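Local coordinates for protein putative (Helicobacter pylori, PDB 4O8S) that probably transfers nucleotidyl groups, as a member of the nucleotidyltransferase superfamily related to the AbiEii toxins of type IV toxin-antitoxin systems, at residues 19-25 with 54-59. Residues are numbered along the deposited sequence; the frame is centred on the assembly and turned at random.
Sequences NLADTPM and INLLGR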
# COMPACT_ATOMS: atom_id res chain seq x y z
N ASN A 19 -3.06 -3.78 17.51
CA ASN A 19 -2.18 -4.11 18.62
C ASN A 19 -0.91 -3.27 18.63
O ASN A 19 -0.42 -2.89 19.69
CB ASN A 19 -1.81 -5.60 18.63
CG ASN A 19 -1.06 -6.00 19.90
OD1 ASN A 19 0.15 -5.78 20.03
ND2 ASN A 19 -1.79 -6.59 20.85
N LEU A 20 -0.41 -2.93 17.45
CA LEU A 20 0.85 -2.19 17.34
C LEU A 20 0.70 -0.67 17.46
O LEU A 20 1.68 0.06 17.30
CB LEU A 20 1.55 -2.54 16.03
CG LEU A 20 1.85 -4.03 15.83
CD1 LEU A 20 2.27 -4.32 14.39
CD2 LEU A 20 2.95 -4.48 16.81
N ALA A 21 -0.50 -0.19 17.76
CA ALA A 21 -0.73 1.27 17.81
C ALA A 21 0.07 2.00 18.90
O ALA A 21 0.31 3.21 18.80
CB ALA A 21 -2.21 1.57 17.94
N ASP A 22 0.50 1.27 19.93
CA ASP A 22 1.33 1.87 20.97
C ASP A 22 2.83 1.66 20.76
O ASP A 22 3.63 1.96 21.64
CB ASP A 22 0.90 1.39 22.36
CG ASP A 22 0.96 -0.12 22.50
OD1 ASP A 22 1.04 -0.82 21.47
OD2 ASP A 22 0.91 -0.61 23.65
N THR A 23 3.22 1.14 19.58
CA THR A 23 4.63 0.97 19.23
C THR A 23 5.00 1.99 18.16
O THR A 23 4.13 2.74 17.71
CB THR A 23 4.89 -0.43 18.68
OG1 THR A 23 4.40 -0.50 17.34
CG2 THR A 23 4.20 -1.49 19.55
N PRO A 24 6.28 2.04 17.74
CA PRO A 24 6.55 3.02 16.67
C PRO A 24 6.32 2.45 15.26
O PRO A 24 6.67 3.13 14.29
CB PRO A 24 8.05 3.34 16.86
CG PRO A 24 8.44 2.71 18.20
CD PRO A 24 7.53 1.54 18.35
N MSE A 25 5.77 1.25 15.16
CA MSE A 25 5.47 0.62 13.86
C MSE A 25 4.49 1.45 13.02
O MSE A 25 3.45 1.86 13.52
CB MSE A 25 4.86 -0.76 14.09
CG MSE A 25 5.79 -1.72 14.78
SE MSE A 25 6.89 -2.70 13.43
CE MSE A 25 5.67 -4.13 12.98
N ILE A 54 11.20 -4.19 18.15
CA ILE A 54 10.13 -4.40 19.13
C ILE A 54 9.91 -5.90 19.36
O ILE A 54 10.56 -6.74 18.72
CB ILE A 54 8.80 -3.77 18.67
CG1 ILE A 54 8.23 -4.53 17.48
CG2 ILE A 54 8.97 -2.29 18.34
CD1 ILE A 54 6.74 -4.85 17.59
N ASN A 55 8.99 -6.25 20.27
CA ASN A 55 8.66 -7.65 20.49
C ASN A 55 7.56 -8.08 19.51
O ASN A 55 6.41 -8.29 19.90
CB ASN A 55 8.25 -7.92 21.95
CG ASN A 55 8.12 -9.42 22.28
OD1 ASN A 55 8.35 -10.29 21.42
ND2 ASN A 55 7.75 -9.72 23.52
N LEU A 56 7.94 -8.20 18.24
CA LEU A 56 7.02 -8.52 17.17
C LEU A 56 6.28 -9.83 17.44
O LEU A 56 5.05 -9.88 17.36
CB LEU A 56 7.77 -8.59 15.84
CG LEU A 56 6.92 -8.68 14.57
CD1 LEU A 56 6.58 -10.11 14.21
CD2 LEU A 56 5.64 -7.82 14.71
N LEU A 57 7.04 -10.88 17.72
CA LEU A 57 6.47 -12.18 18.03
C LEU A 57 5.43 -12.12 19.15
O LEU A 57 4.36 -12.74 19.06
CB LEU A 57 7.58 -13.17 18.39
CG LEU A 57 8.51 -13.60 17.25
CD1 LEU A 57 9.45 -14.71 17.72
CD2 LEU A 57 7.69 -14.06 16.08
N GLY A 58 5.74 -11.35 20.20
CA GLY A 58 4.84 -11.23 21.33
C GLY A 58 3.56 -10.48 21.01
O GLY A 58 2.46 -10.92 21.35
N ARG A 59 3.70 -9.33 20.36
CA ARG A 59 2.54 -8.54 19.98
C ARG A 59 1.63 -9.34 19.05
O ARG A 59 0.40 -9.34 19.20
CB ARG A 59 2.96 -7.22 19.32
CG ARG A 59 4.01 -6.43 20.09
CD ARG A 59 3.51 -6.03 21.48
NE ARG A 59 2.40 -5.10 21.38
CZ ARG A 59 2.41 -3.86 21.87
NH1 ARG A 59 3.47 -3.39 22.51
NH2 ARG A 59 1.34 -3.08 21.71
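Arg59, from the first turn of helix 56-63, reaches across to the C-terminal end of helix 4-19 and presents the edge of its guanidinium to Asn19, in the mixed alpha/beta part of this nucleotidyltransferase-superfamily fold. The straightest bond runs from Arg59 NE to Asn19 OD1 (2.7 Å, N-H...O angle 174°). The acceptor lies in the guanidinium plane and the donor in the plane of the Asn19 carbonyl, although the two planes stand 83° apart. With CG of Asn19 anti to the backbone N (chi1 -171°), the amide is carried out to meet the arginine, and its ND2 makes a weak hydrogen bond to Ser62 OG, about one turn after Arg59 on helix 56-63. Further round the guanidinium edge, NH2 also points toward Asn19 O and the Asp22 carboxylate, but NH2 and Asp22 OD1 are modelled too close together, so the details of that salt bridge are doubtful. The arginine chain bends at both chi2 and chi3, and one guanidinium face meets Thr23 CG2, 3.5 Å above the plane and offset toward the rim.

Beside this polar cluster runs an apolar seam. Leu20 CD2 touches Arg59 CB at 3.7 Å and also meets Ile54 CD1, the two leucine and isoleucine side chains crossing at about a right angle. Ile54 and Pro24 run past each other in opposite directions, with CG2 of Ile54 meeting CD of Pro24, while the bent selenomethionine Met25 brings CE to Leu56 CD2 (4.1 Å); Met25 and Leu56 both also touch Ile104 of strand 98-106, joining the seam to the sheet. Within the loop, Thr23 OG1 accepts from Met25 N at 3.1 Å, forming an ST turn, and also donates in plane to a lone pair of Leu20 O.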